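Local coordinates for omega transaminase (Pseudomonas sp., PDB 5LHA), which catalyses the transfer of amino groups between amine or amino-acid donors and keto acceptors, using a pyridoxal phosphate cofactor that shuttles through its pyridoxamine form, at residues Met134-Trp139 with Gly146-Leu151; Gln212-Ile217 with Cys254-Ile259; Arg417-Leu422 with Val447-Ala452. One frame throughout, in Å; residues are numbered along the deposited sequence.

In the fold
Contacts 1 and 2 adjoin in the cofactor-binding part of this fold-type-I transaminase, with centres about 14 Å apart. R147 NH2 probably hydrogen-bonds to H257 O at 2.8 Å, and L151 CD1 packs on L213 CD1 at 3.8 Å. Neither contact supplies a residue to the PMP pocket, but both bear on elements that do: helix 124-141 carries S125 near its start, strand 149-153 leads to Y157, H158 and G159, and I259 enters the strand that ends at D264. Contact 3 lies across the chain's centre, about 46 Å from contact 1 and 45 Å from contact 2 between centres, and packs helix 440-457 against the turn into a strand of the other mixed sheet.

Contact 1: residues Met134-Trp139 with Gly146-Leu151; sequences MARQYW and GRTRFL
The carbonyl oxygen T148 O is gripped by two nitrogens of one guanidinium: R136 NE reaches it at 2.9 Å, in the carbonyl plane and on a lone pair, while R136 NH2 adds a weak bond at 3.1 Å. The pair illustrates how a long beta-alpha-beta crossover is fastened: helix 124-141 links edge strand 115-121 to strand 149-153, parallel but not adjacent in the large mixed sheet. With OG1 anti to the backbone N (chi1 -171°), T148 sets its hydroxyl over the guanidinium face, OG1 lying 3.0 Å from R136 CZ without a hydrogen bond. F150 CZ comes within 3.7 Å of R136 NE, its ring nearly parallel to the guanidinium, and A135 CB sits at the edge of that ring. R136 NH1 points onward to H177 O and Q179 O of the second subunit.

One turn along the helix, W139 receives R147 lengthwise. R147 CB forms a CH-pi contact 3.6 Å from the centroid of the five-membered ring. The R147 guanidinium lies flat on the indole, the planes 11° apart, in an off-centre cation-pi contact. Replacing W139 by an alanine is likely to take away the surface on which the R147 chain lies and to leave A226 O without its indole donor. R147 NH1 and NH2 bond to I225 O and H257 O, fixing the group whose CZ rests 3.5 Å from W139 CH2.

Contact 2: residues Gln212-Ile217 with Cys254-Ile259; sequences QLEEQI and CDRHGI
Helix 202-220 runs past the C-terminal end of helix 246-256 with the backbones well separated, the CA atoms of I217 and H257 being 8.5 Å apart, so side chains must bridge the gap. A Schellman motif ends the second helix: G258, at positive phi, is its C-prime residue, and C254 O accepts from both H257 N and I259 N, which arrive from opposite faces of its plane. This reversal brings H257 and I259 together against I217.

I217 CG2 stands 3.7 Å above the centre of the H257 imidazole, almost on the ring normal, in a CH-pi contact. I217 CD1, on an extended CG1 branch (chi2 175°), meets I259 CD1 tip to tip at 4.0 Å and still brushes H257 ND1. That nitrogen hydrogen-bonds to V253 O one turn back, which steadies the ring's rotation.

Nearer the surface, E214 and R256 form a salt bridge in which R256 NH1 lies 2.6 Å from E214 OE2. The nitrogen approaches from the anti side of the carboxylate, whose plane stands 74° from that of the guanidinium, so a single N-H carries the pairing.

Toward the sheet, L213 leans on L228 of strand 225-230 and L187 of strand 184-187, and I259 touches I225, while A222 in the loop after helix 202-220 meets both I217 and H257.

Contact 3: residues Arg417-Leu422 with Val447-Ala452; sequences RRAGVL and VSALEA
Where helix 408-418 turns into strand 421-426 of the mixed sheet that holds the C-terminal strands, the chain passes close to its last helix, 440-457, the CA atoms of A419 and A449 lying only 5.3 Å apart. Such closeness is a worked example of what alanine permits, a single methyl on each backbone being all that stands between them.

The turn itself is a Schellman motif. G420 takes positive phi and bonds back into the last helical turn, its N to R417 O; a side chain there would run into the carbonyl oxygen of A419. The reversal presents A419 and V421, one on each side of the glycine, to the same flank of helix 440-457.

Both converge on A449. Its CB lies 3.8 Å from A419 CB, methyl against methyl, and 3.6 Å from V421 CG2. The valine rotamer decides which branch does the touching: CG1 is anti to the backbone N (chi1 178°), which leaves CG2 beside that nitrogen and against the alanine methyl. V421 also packs on L445 and M446 of the same helix and on L56 of the parallel strand 54-57, a residue that also shares backbone hydrogen bonds with G420 and L422. One turn beyond A449, A452 CB marks the outer margin of the contact, 4.5 Å from A419 CB. V447 and L450, on another side of the helix, pack on helix 353-368.

No hydrogen bond or salt bridge crosses between 417-422 and 447-452, and their summed buried surface is modest at 148 Å². The join therefore probably rests on dispersion and on shielding of the A449 and V421 methyls, with closeness of fit matching helix to turn and the A419-A452 margin still reachable by solvent.

Contact 1: residues Met134-Trp139 with Gly146-Leu151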
ATOM      1  N   MET A 134     -15.518  -6.967  -6.412  1.00 26.17           N
ATOM      2  CA  MET A 134     -16.056  -7.459  -7.678  1.00 26.71           C
ATOM      3  C   MET A 134     -15.842  -6.465  -8.807  1.00 29.17           C
ATOM      4  O   MET A 134     -15.725  -6.873  -9.966  1.00 31.64           O
ATOM      5  CB  MET A 134     -17.551  -7.762  -7.552  1.00 27.07           C
ATOM      6  CG  MET A 134     -17.881  -8.888  -6.589  1.00 29.02           C
ATOM      7  SD  MET A 134     -16.913 -10.388  -6.840  1.00 24.17           S
ATOM      8  CE  MET A 134     -17.472 -10.833  -8.486  1.00 25.39           C
ATOM      9  N   ALA A 135     -15.803  -5.167  -8.496  1.00 30.20           N
ATOM     10  CA  ALA A 135     -15.380  -4.182  -9.489  1.00 32.10           C
ATOM     11  C   ALA A 135     -13.965  -4.478  -9.968  1.00 32.17           C
ATOM     12  O   ALA A 135     -13.677  -4.394 -11.168  1.00 32.93           O
ATOM     13  CB  ALA A 135     -15.475  -2.767  -8.912  1.00 30.78           C
ATOM     14  N   ARG A 136     -13.072  -4.828  -9.036  1.00 31.36           N
ATOM     15  CA  ARG A 136     -11.732  -5.278  -9.401  1.00 31.46           C
ATOM     16  C   ARG A 136     -11.784  -6.496 -10.314  1.00 31.22           C
ATOM     17  O   ARG A 136     -11.023  -6.581 -11.284  1.00 31.06           O
ATOM     18  CB  ARG A 136     -10.911  -5.600  -8.145  1.00 31.90           C
ATOM     19  CG  ARG A 136     -10.560  -4.406  -7.249  1.00 32.95           C
ATOM     20  CD  ARG A 136      -9.273  -3.749  -7.716  1.00 32.61           C
ATOM     21  NE  ARG A 136      -8.789  -2.690  -6.825  1.00 31.50           N
ATOM     22  CZ  ARG A 136      -7.852  -2.830  -5.893  1.00 28.64           C
ATOM     23  NH1 ARG A 136      -7.249  -3.993  -5.683  1.00 28.96           N
ATOM     24  NH2 ARG A 136      -7.512  -1.778  -5.172  1.00 26.68           N
ATOM     25  N   GLN A 137     -12.672  -7.454 -10.021  1.00 31.34           N
ATOM     26  CA  GLN A 137     -12.743  -8.665 -10.839  1.00 30.44           C
ATOM     27  C   GLN A 137     -13.269  -8.378 -12.240  1.00 28.72           C
ATOM     28  O   GLN A 137     -12.759  -8.933 -13.216  1.00 27.98           O
ATOM     29  CB  GLN A 137     -13.619  -9.723 -10.161  1.00 30.84           C
ATOM     30  CG  GLN A 137     -13.766 -10.978 -11.008  1.00 30.89           C
ATOM     31  CD  GLN A 137     -14.182 -12.197 -10.223  1.00 28.89           C
ATOM     32  OE1 GLN A 137     -14.192 -12.191  -8.993  1.00 26.44           O
ATOM     33  NE2 GLN A 137     -14.529 -13.262 -10.941  1.00 30.13           N
ATOM     34  N   TYR A 138     -14.269  -7.501 -12.361  1.00 30.17           N
ATOM     35  CA  TYR A 138     -14.795  -7.117 -13.669  1.00 29.20           C
ATOM     36  C   TYR A 138     -13.686  -6.677 -14.614  1.00 26.78           C
ATOM     37  O   TYR A 138     -13.640  -7.102 -15.772  1.00 29.75           O
ATOM     38  CB  TYR A 138     -15.824  -5.991 -13.524  1.00 30.59           C
ATOM     39  CG  TYR A 138     -16.142  -5.295 -14.834  1.00 31.71           C
ATOM     40  CD1 TYR A 138     -16.960  -5.900 -15.779  1.00 31.60           C
ATOM     41  CD2 TYR A 138     -15.607  -4.048 -15.142  1.00 31.44           C
ATOM     42  CE1 TYR A 138     -17.260  -5.272 -16.985  1.00 29.08           C
ATOM     43  CE2 TYR A 138     -15.895  -3.418 -16.360  1.00 29.90           C
ATOM     44  CZ  TYR A 138     -16.724  -4.043 -17.270  1.00 28.06           C
ATOM     45  OH  TYR A 138     -17.033  -3.453 -18.468  1.00 27.45           O
ATOM     46  N   TRP A 139     -12.806  -5.788 -14.148  1.00 24.65           N
ATOM     47  CA  TRP A 139     -11.747  -5.280 -15.016  1.00 26.20           C
ATOM     48  C   TRP A 139     -10.735  -6.366 -15.365  1.00 27.68           C
ATOM     49  O   TRP A 139     -10.232  -6.408 -16.498  1.00 29.20           O
ATOM     50  CB  TRP A 139     -11.072  -4.077 -14.368  1.00 25.20           C
ATOM     51  CG  TRP A 139     -11.951  -2.865 -14.387  1.00 24.97           C
ATOM     52  CD1 TRP A 139     -12.525  -2.246 -13.306  1.00 24.84           C
ATOM     53  CD2 TRP A 139     -12.355  -2.111 -15.537  1.00 23.95           C
ATOM     54  NE1 TRP A 139     -13.272  -1.167 -13.717  1.00 24.52           N
ATOM     55  CE2 TRP A 139     -13.180  -1.059 -15.080  1.00 22.78           C
ATOM     56  CE3 TRP A 139     -12.101  -2.223 -16.905  1.00 20.65           C
ATOM     57  CZ2 TRP A 139     -13.742  -0.126 -15.943  1.00 21.71           C
ATOM     58  CZ3 TRP A 139     -12.665  -1.298 -17.759  1.00 22.42           C
ATOM     59  CH2 TRP A 139     -13.473  -0.257 -17.274  1.00 20.89           C
ATOM     60  N   GLY A 146      -4.967  -3.033 -14.957  1.00 29.50           N
ATOM     61  CA  GLY A 146      -4.505  -1.735 -14.490  1.00 31.35           C
ATOM     62  C   GLY A 146      -5.565  -0.899 -13.807  1.00 33.85           C
ATOM     63  O   GLY A 146      -5.222   0.095 -13.156  1.00 36.08           O
ATOM     64  N   ARG A 147      -6.834  -1.274 -13.947  1.00 33.90           N
ATOM     65  CA  ARG A 147      -7.981  -0.557 -13.390  1.00 34.90           C
ATOM     66  C   ARG A 147      -8.185  -0.970 -11.933  1.00 36.74           C
ATOM     67  O   ARG A 147      -8.873  -1.949 -11.636  1.00 38.84           O
ATOM     68  CB  ARG A 147      -9.213  -0.841 -14.240  1.00 34.29           C
ATOM     69  CG  ARG A 147      -9.094  -0.329 -15.676  1.00 33.24           C
ATOM     70  CD  ARG A 147      -9.812   0.996 -15.800  1.00 32.61           C
ATOM     71  NE  ARG A 147     -10.226   1.304 -17.160  1.00 32.40           N
ATOM     72  CZ  ARG A 147     -11.062   2.287 -17.475  1.00 33.46           C
ATOM     73  NH1 ARG A 147     -11.588   3.050 -16.526  1.00 33.62           N
ATOM     74  NH2 ARG A 147     -11.375   2.506 -18.739  1.00 34.31           N
ATOM     75  N   THR A 148      -7.594  -0.209 -11.004  1.00 37.22           N
ATOM     76  CA  THR A 148      -7.561  -0.628  -9.604  1.00 35.03           C
ATOM     77  C   THR A 148      -8.036   0.429  -8.596  1.00 33.18           C
ATOM     78  O   THR A 148      -8.502   0.090  -7.502  1.00 32.62           O
ATOM     79  CB  THR A 148      -6.127  -1.079  -9.286  1.00 34.08           C
ATOM     80  OG1 THR A 148      -6.062  -1.695  -7.993  1.00 34.77           O
ATOM     81  CG2 THR A 148      -5.181   0.089  -9.340  1.00 33.90           C
ATOM     82  N   ARG A 149      -7.909   1.705  -8.937  1.00 31.08           N
ATOM     83  CA  ARG A 149      -8.195   2.776  -7.998  1.00 28.40           C
ATOM     84  C   ARG A 149      -9.696   3.034  -7.870  1.00 25.98           C
ATOM     85  O   ARG A 149     -10.487   2.735  -8.768  1.00 18.57           O
ATOM     86  CB  ARG A 149      -7.465   4.038  -8.441  1.00 26.74           C
ATOM     87  CG  ARG A 149      -5.946   3.907  -8.389  1.00 24.34           C
ATOM     88  CD  ARG A 149      -5.334   5.101  -9.077  1.00 22.22           C
ATOM     89  NE  ARG A 149      -3.876   5.092  -9.045  1.00 24.37           N
ATOM     90  CZ  ARG A 149      -3.110   5.835  -9.837  1.00 23.67           C
ATOM     91  NH1 ARG A 149      -3.662   6.606 -10.768  1.00 21.08           N
ATOM     92  NH2 ARG A 149      -1.790   5.776  -9.730  1.00 25.06           N
ATOM     93  N   PHE A 150     -10.079   3.629  -6.740  1.00 23.30           N
ATOM     94  CA  PHE A 150     -11.472   3.934  -6.438  1.00 22.18           C
ATOM     95  C   PHE A 150     -11.609   5.417  -6.110  1.00 19.53           C
ATOM     96  O   PHE A 150     -10.746   5.991  -5.444  1.00 20.39           O
ATOM     97  CB  PHE A 150     -12.002   3.104  -5.245  1.00 21.63           C
ATOM     98  CG  PHE A 150     -11.978   1.600  -5.453  1.00 21.56           C
ATOM     99  CD1 PHE A 150     -12.678   1.011  -6.486  1.00 22.19           C
ATOM    100  CD2 PHE A 150     -11.298   0.776  -4.566  1.00 20.58           C
ATOM    101  CE1 PHE A 150     -12.667  -0.377  -6.655  1.00 21.97           C
ATOM    102  CE2 PHE A 150     -11.289  -0.600  -4.727  1.00 21.41           C
ATOM    103  CZ  PHE A 150     -11.975  -1.177  -5.777  1.00 20.83           C
ATOM    104  N   LEU A 151     -12.694   6.037  -6.568  1.00 19.47           N
ATOM    105  CA  LEU A 151     -13.029   7.404  -6.200  1.00 21.74           C
ATOM    106  C   LEU A 151     -14.246   7.418  -5.281  1.00 22.86           C
ATOM    107  O   LEU A 151     -15.162   6.608  -5.433  1.00 24.85           O
ATOM    108  CB  LEU A 151     -13.329   8.261  -7.438  1.00 25.03           C
ATOM    109  CG  LEU A 151     -12.272   8.359  -8.545  1.00 26.78           C
ATOM    110  CD1 LEU A 151     -12.758   9.208  -9.727  1.00 28.36           C
ATOM    111  CD2 LEU A 151     -10.950   8.898  -8.022  1.00 27.61           C
TER

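Contact 2: residues Gln212-Ile217 with Cys254-Ile259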
ATOM      1  N   GLN A 212     -13.662  19.459 -11.104  1.00 33.37           N
ATOM      2  CA  GLN A 212     -12.698  18.824 -10.212  1.00 34.29           C
ATOM      3  C   GLN A 212     -12.578  17.333 -10.510  1.00 36.16           C
ATOM      4  O   GLN A 212     -11.484  16.762 -10.444  1.00 36.58           O
ATOM      5  CB  GLN A 212     -13.105  19.039  -8.751  1.00 33.30           C
ATOM      6  CG  GLN A 212     -12.171  18.395  -7.727  1.00 33.57           C
ATOM      7  CD  GLN A 212     -12.697  18.496  -6.297  1.00 33.92           C
ATOM      8  OE1 GLN A 212     -13.526  17.693  -5.868  1.00 34.19           O
ATOM      9  NE2 GLN A 212     -12.211  19.480  -5.557  1.00 33.79           N
ATOM     10  N   LEU A 213     -13.702  16.679 -10.805  1.00 37.61           N
ATOM     11  CA  LEU A 213     -13.677  15.248 -11.093  1.00 37.79           C
ATOM     12  C   LEU A 213     -12.897  14.937 -12.374  1.00 36.99           C
ATOM     13  O   LEU A 213     -12.097  13.993 -12.412  1.00 35.10           O
ATOM     14  CB  LEU A 213     -15.112  14.717 -11.156  1.00 37.58           C
ATOM     15  CG  LEU A 213     -15.351  13.307 -11.691  1.00 36.83           C
ATOM     16  CD1 LEU A 213     -14.671  12.278 -10.828  1.00 35.96           C
ATOM     17  CD2 LEU A 213     -16.847  13.048 -11.739  1.00 37.11           C
ATOM     18  N   GLU A 214     -13.121  15.714 -13.440  1.00 37.99           N
ATOM     19  CA  GLU A 214     -12.360  15.501 -14.671  1.00 40.63           C
ATOM     20  C   GLU A 214     -10.869  15.699 -14.446  1.00 41.12           C
ATOM     21  O   GLU A 214     -10.045  14.952 -14.989  1.00 43.21           O
ATOM     22  CB  GLU A 214     -12.831  16.439 -15.776  1.00 43.06           C
ATOM     23  CG  GLU A 214     -14.205  16.149 -16.270  1.00 45.81           C
ATOM     24  CD  GLU A 214     -14.730  17.218 -17.198  1.00 47.42           C
ATOM     25  OE1 GLU A 214     -14.171  18.336 -17.239  1.00 48.30           O
ATOM     26  OE2 GLU A 214     -15.724  16.934 -17.890  1.00 47.94           O
ATOM     27  N   GLU A 215     -10.505  16.723 -13.674  1.00 39.07           N
ATOM     28  CA  GLU A 215      -9.096  16.996 -13.435  1.00 38.74           C
ATOM     29  C   GLU A 215      -8.442  15.849 -12.680  1.00 37.64           C
ATOM     30  O   GLU A 215      -7.330  15.425 -13.021  1.00 37.24           O
ATOM     31  CB  GLU A 215      -8.951  18.314 -12.675  1.00 40.53           C
ATOM     32  CG  GLU A 215      -9.260  19.534 -13.540  1.00 43.62           C
ATOM     33  CD  GLU A 215      -9.525  20.785 -12.731  1.00 46.39           C
ATOM     34  OE1 GLU A 215      -9.567  20.687 -11.486  1.00 47.27           O
ATOM     35  OE2 GLU A 215      -9.695  21.866 -13.338  1.00 47.47           O
ATOM     36  N   GLN A 216      -9.138  15.302 -11.681  1.00 36.79           N
ATOM     37  CA  GLN A 216      -8.599  14.176 -10.924  1.00 35.76           C
ATOM     38  C   GLN A 216      -8.442  12.944 -11.803  1.00 32.22           C
ATOM     39  O   GLN A 216      -7.470  12.192 -11.662  1.00 20.52           O
ATOM     40  CB  GLN A 216      -9.499  13.868  -9.727  1.00 38.58           C
ATOM     41  CG  GLN A 216      -9.449  14.915  -8.628  1.00 43.71           C
ATOM     42  CD  GLN A 216      -8.047  15.443  -8.385  1.00 47.95           C
ATOM     43  OE1 GLN A 216      -7.762  16.615  -8.632  1.00 55.14           O
ATOM     44  NE2 GLN A 216      -7.161  14.579  -7.908  1.00 46.54           N
ATOM     45  N   ILE A 217      -9.413  12.700 -12.687  1.00 30.19           N
ATOM     46  CA  ILE A 217      -9.350  11.552 -13.592  1.00 28.05           C
ATOM     47  C   ILE A 217      -8.149  11.671 -14.521  1.00 25.28           C
ATOM     48  O   ILE A 217      -7.430  10.693 -14.763  1.00 23.62           O
ATOM     49  CB  ILE A 217     -10.661  11.420 -14.390  1.00 28.61           C
ATOM     50  CG1 ILE A 217     -11.825  11.069 -13.461  1.00 29.62           C
ATOM     51  CG2 ILE A 217     -10.518  10.391 -15.517  1.00 25.35           C
ATOM     52  CD1 ILE A 217     -13.170  11.037 -14.153  1.00 29.65           C
ATOM     53  N   CYS A 254     -18.270   9.422 -15.928  1.00 40.38           N
ATOM     54  CA  CYS A 254     -17.828   8.036 -15.818  1.00 41.11           C
ATOM     55  C   CYS A 254     -17.879   7.336 -17.170  1.00 42.64           C
ATOM     56  O   CYS A 254     -17.017   6.506 -17.487  1.00 40.30           O
ATOM     57  CB  CYS A 254     -18.690   7.288 -14.797  1.00 40.75           C
ATOM     58  SG  CYS A 254     -18.416   7.739 -13.062  1.00 39.01           S
ATOM     59  N   ASP A 255     -18.880   7.671 -17.988  1.00 47.90           N
ATOM     60  CA  ASP A 255     -19.010   7.043 -19.301  1.00 51.16           C
ATOM     61  C   ASP A 255     -17.872   7.444 -20.231  1.00 49.89           C
ATOM     62  O   ASP A 255     -17.391   6.622 -21.019  1.00 50.27           O
ATOM     63  CB  ASP A 255     -20.353   7.415 -19.932  1.00 53.73           C
ATOM     64  CG  ASP A 255     -21.515   6.663 -19.323  1.00 56.48           C
ATOM     65  OD1 ASP A 255     -21.315   5.529 -18.840  1.00 57.09           O
ATOM     66  OD2 ASP A 255     -22.638   7.210 -19.345  1.00 57.96           O
ATOM     67  N   ARG A 256     -17.418   8.699 -20.145  1.00 50.22           N
ATOM     68  CA  ARG A 256     -16.278   9.153 -20.937  1.00 50.27           C
ATOM     69  C   ARG A 256     -15.062   8.257 -20.748  1.00 47.61           C
ATOM     70  O   ARG A 256     -14.217   8.156 -21.643  1.00 47.88           O
ATOM     71  CB  ARG A 256     -15.923  10.593 -20.560  1.00 52.73           C
ATOM     72  CG  ARG A 256     -15.696  11.537 -21.738  1.00 55.76           C
ATOM     73  CD  ARG A 256     -15.746  12.986 -21.269  1.00 57.84           C
ATOM     74  NE  ARG A 256     -17.059  13.293 -20.704  1.00 60.16           N
ATOM     75  CZ  ARG A 256     -17.334  14.356 -19.956  1.00 60.67           C
ATOM     76  NH1 ARG A 256     -16.381  15.232 -19.672  1.00 60.40           N
ATOM     77  NH2 ARG A 256     -18.564  14.534 -19.489  1.00 60.98           N
ATOM     78  N   HIS A 257     -14.935   7.632 -19.581  1.00 44.76           N
ATOM     79  CA  HIS A 257     -13.735   6.884 -19.230  1.00 42.25           C
ATOM     80  C   HIS A 257     -14.021   5.425 -18.901  1.00 37.02           C
ATOM     81  O   HIS A 257     -13.127   4.723 -18.412  1.00 35.28           O
ATOM     82  CB  HIS A 257     -13.029   7.589 -18.071  1.00 43.10           C
ATOM     83  CG  HIS A 257     -12.753   9.031 -18.354  1.00 44.34           C
ATOM     84  ND1 HIS A 257     -13.609  10.039 -17.962  1.00 44.37           N
ATOM     85  CD2 HIS A 257     -11.751   9.632 -19.039  1.00 44.74           C
ATOM     86  CE1 HIS A 257     -13.130  11.201 -18.368  1.00 44.59           C
ATOM     87  NE2 HIS A 257     -12.005  10.983 -19.024  1.00 44.93           N
ATOM     88  N   GLY A 258     -15.247   4.962 -19.126  1.00 34.82           N
ATOM     89  CA  GLY A 258     -15.636   3.601 -18.821  1.00 33.05           C
ATOM     90  C   GLY A 258     -15.639   3.247 -17.354  1.00 31.84           C
ATOM     91  O   GLY A 258     -15.766   2.065 -17.020  1.00 31.19           O
ATOM     92  N   ILE A 259     -15.532   4.243 -16.470  1.00 28.66           N
ATOM     93  CA  ILE A 259     -15.449   3.992 -15.037  1.00 27.21           C
ATOM     94  C   ILE A 259     -16.797   3.516 -14.527  1.00 28.90           C
ATOM     95  O   ILE A 259     -17.848   4.050 -14.906  1.00 31.86           O
ATOM     96  CB  ILE A 259     -14.998   5.273 -14.318  1.00 25.35           C
ATOM     97  CG1 ILE A 259     -13.565   5.618 -14.741  1.00 26.70           C
ATOM     98  CG2 ILE A 259     -15.169   5.151 -12.790  1.00 21.92           C
ATOM     99  CD1 ILE A 259     -13.143   7.025 -14.405  1.00 28.16           C
TER

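Contact 3: residues Arg417-Leu422 with Val447-Ala452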
ATOM      1  N   ARG A 417     -36.294  13.654  23.220  1.00 33.12           N
ATOM      2  CA  ARG A 417     -36.764  12.354  23.693  1.00 35.18           C
ATOM      3  C   ARG A 417     -37.732  12.510  24.858  1.00 37.89           C
ATOM      4  O   ARG A 417     -38.808  11.900  24.875  1.00 39.23           O
ATOM      5  CB  ARG A 417     -35.573  11.484  24.100  1.00 34.72           C
ATOM      6  CG  ARG A 417     -35.929  10.211  24.849  1.00 32.89           C
ATOM      7  CD  ARG A 417     -34.668   9.447  25.223  1.00 31.91           C
ATOM      8  NE  ARG A 417     -33.844  10.197  26.167  1.00 32.92           N
ATOM      9  CZ  ARG A 417     -34.056  10.232  27.478  1.00 36.28           C
ATOM     10  NH1 ARG A 417     -35.060   9.552  28.007  1.00 37.01           N
ATOM     11  NH2 ARG A 417     -33.264  10.943  28.272  1.00 39.33           N
ATOM     12  N   ARG A 418     -37.364  13.333  25.845  1.00 39.32           N
ATOM     13  CA  ARG A 418     -38.258  13.582  26.967  1.00 40.90           C
ATOM     14  C   ARG A 418     -39.607  14.096  26.490  1.00 42.36           C
ATOM     15  O   ARG A 418     -40.634  13.829  27.124  1.00 42.92           O
ATOM     16  CB  ARG A 418     -37.614  14.566  27.945  1.00 42.19           C
ATOM     17  CG  ARG A 418     -36.437  13.970  28.705  1.00 42.35           C
ATOM     18  CD  ARG A 418     -35.902  14.903  29.787  1.00 43.60           C
ATOM     19  NE  ARG A 418     -34.541  14.519  30.151  1.00 42.65           N
ATOM     20  CZ  ARG A 418     -33.448  15.077  29.640  1.00 42.16           C
ATOM     21  NH1 ARG A 418     -33.548  16.067  28.761  1.00 41.27           N
ATOM     22  NH2 ARG A 418     -32.249  14.650  30.015  1.00 42.35           N
ATOM     23  N   ALA A 419     -39.625  14.816  25.368  1.00 44.35           N
ATOM     24  CA  ALA A 419     -40.867  15.254  24.745  1.00 46.15           C
ATOM     25  C   ALA A 419     -41.497  14.176  23.872  1.00 48.34           C
ATOM     26  O   ALA A 419     -42.513  14.448  23.221  1.00 50.75           O
ATOM     27  CB  ALA A 419     -40.625  16.516  23.912  1.00 45.52           C
ATOM     28  N   GLY A 420     -40.929  12.970  23.844  1.00 45.09           N
ATOM     29  CA  GLY A 420     -41.574  11.827  23.230  1.00 42.93           C
ATOM     30  C   GLY A 420     -41.111  11.446  21.840  1.00 38.75           C
ATOM     31  O   GLY A 420     -41.812  10.684  21.169  1.00 37.56           O
ATOM     32  N   VAL A 421     -39.971  11.958  21.376  1.00 35.42           N
ATOM     33  CA  VAL A 421     -39.497  11.671  20.023  1.00 31.75           C
ATOM     34  C   VAL A 421     -37.994  11.420  20.070  1.00 27.12           C
ATOM     35  O   VAL A 421     -37.224  12.313  20.439  1.00 23.93           O
ATOM     36  CB  VAL A 421     -39.806  12.812  19.036  1.00 32.60           C
ATOM     37  CG1 VAL A 421     -39.244  12.484  17.672  1.00 32.09           C
ATOM     38  CG2 VAL A 421     -41.293  13.043  18.929  1.00 33.86           C
ATOM     39  N   LEU A 422     -37.573  10.221  19.679  1.00 26.28           N
ATOM     40  CA  LEU A 422     -36.155   9.887  19.614  1.00 25.17           C
ATOM     41  C   LEU A 422     -35.587  10.331  18.272  1.00 24.92           C
ATOM     42  O   LEU A 422     -36.096   9.940  17.220  1.00 24.69           O
ATOM     43  CB  LEU A 422     -35.922   8.389  19.804  1.00 22.68           C
ATOM     44  CG  LEU A 422     -34.437   8.007  19.857  1.00 21.95           C
ATOM     45  CD1 LEU A 422     -33.703   8.731  20.981  1.00 18.40           C
ATOM     46  CD2 LEU A 422     -34.240   6.507  19.966  1.00 22.90           C
ATOM     47  N   VAL A 447     -42.160  17.697  14.858  1.00 26.53           N
ATOM     48  CA  VAL A 447     -41.959  19.141  14.855  1.00 25.87           C
ATOM     49  C   VAL A 447     -42.083  19.698  16.267  1.00 28.60           C
ATOM     50  O   VAL A 447     -41.237  20.473  16.729  1.00 30.32           O
ATOM     51  CB  VAL A 447     -42.969  19.806  13.903  1.00 24.60           C
ATOM     52  CG1 VAL A 447     -42.959  21.322  14.065  1.00 25.08           C
ATOM     53  CG2 VAL A 447     -42.653  19.427  12.481  1.00 23.87           C
ATOM     54  N   SER A 448     -43.137  19.298  16.975  1.00 28.87           N
ATOM     55  CA  SER A 448     -43.396  19.844  18.304  1.00 30.52           C
ATOM     56  C   SER A 448     -42.290  19.497  19.292  1.00 29.76           C
ATOM     57  O   SER A 448     -41.972  20.301  20.174  1.00 22.88           O
ATOM     58  CB  SER A 448     -44.741  19.336  18.821  1.00 30.79           C
ATOM     59  OG  SER A 448     -45.798  19.788  17.996  1.00 31.00           O
ATOM     60  N   ALA A 449     -41.733  18.285  19.196  1.00 28.69           N
ATOM     61  CA  ALA A 449     -40.726  17.860  20.167  1.00 28.95           C
ATOM     62  C   ALA A 449     -39.398  18.579  19.959  1.00 28.86           C
ATOM     63  O   ALA A 449     -38.709  18.912  20.933  1.00 31.26           O
ATOM     64  CB  ALA A 449     -40.531  16.345  20.103  1.00 29.79           C
ATOM     65  N   LEU A 450     -39.021  18.830  18.704  1.00 27.40           N
ATOM     66  CA  LEU A 450     -37.795  19.578  18.438  1.00 30.49           C
ATOM     67  C   LEU A 450     -37.942  21.043  18.836  1.00 33.28           C
ATOM     68  O   LEU A 450     -37.001  21.642  19.372  1.00 33.88           O
ATOM     69  CB  LEU A 450     -37.400  19.439  16.969  1.00 29.79           C
ATOM     70  CG  LEU A 450     -36.966  18.008  16.634  1.00 26.65           C
ATOM     71  CD1 LEU A 450     -37.029  17.725  15.138  1.00 25.73           C
ATOM     72  CD2 LEU A 450     -35.574  17.734  17.195  1.00 23.68           C
ATOM     73  N   GLU A 451     -39.100  21.643  18.550  1.00 34.10           N
ATOM     74  CA  GLU A 451     -39.378  22.996  19.016  1.00 35.88           C
ATOM     75  C   GLU A 451     -39.196  23.099  20.530  1.00 35.96           C
ATOM     76  O   GLU A 451     -38.574  24.044  21.034  1.00 36.65           O
ATOM     77  CB  GLU A 451     -40.802  23.388  18.623  1.00 39.06           C
ATOM     78  CG  GLU A 451     -41.029  23.610  17.132  1.00 41.45           C
ATOM     79  CD  GLU A 451     -42.454  24.067  16.828  1.00 43.54           C
ATOM     80  OE1 GLU A 451     -43.355  23.793  17.649  1.00 43.58           O
ATOM     81  OE2 GLU A 451     -42.676  24.704  15.771  1.00 44.86           O
ATOM     82  N   ALA A 452     -39.725  22.119  21.270  1.00 34.41           N
ATOM     83  CA  ALA A 452     -39.532  22.087  22.717  1.00 34.92           C
ATOM     84  C   ALA A 452     -38.061  21.924  23.086  1.00 35.41           C
ATOM     85  O   ALA A 452     -37.568  22.587  24.008  1.00 34.87           O
ATOM     86  CB  ALA A 452     -40.362  20.960  23.328  1.00 34.46           C
TER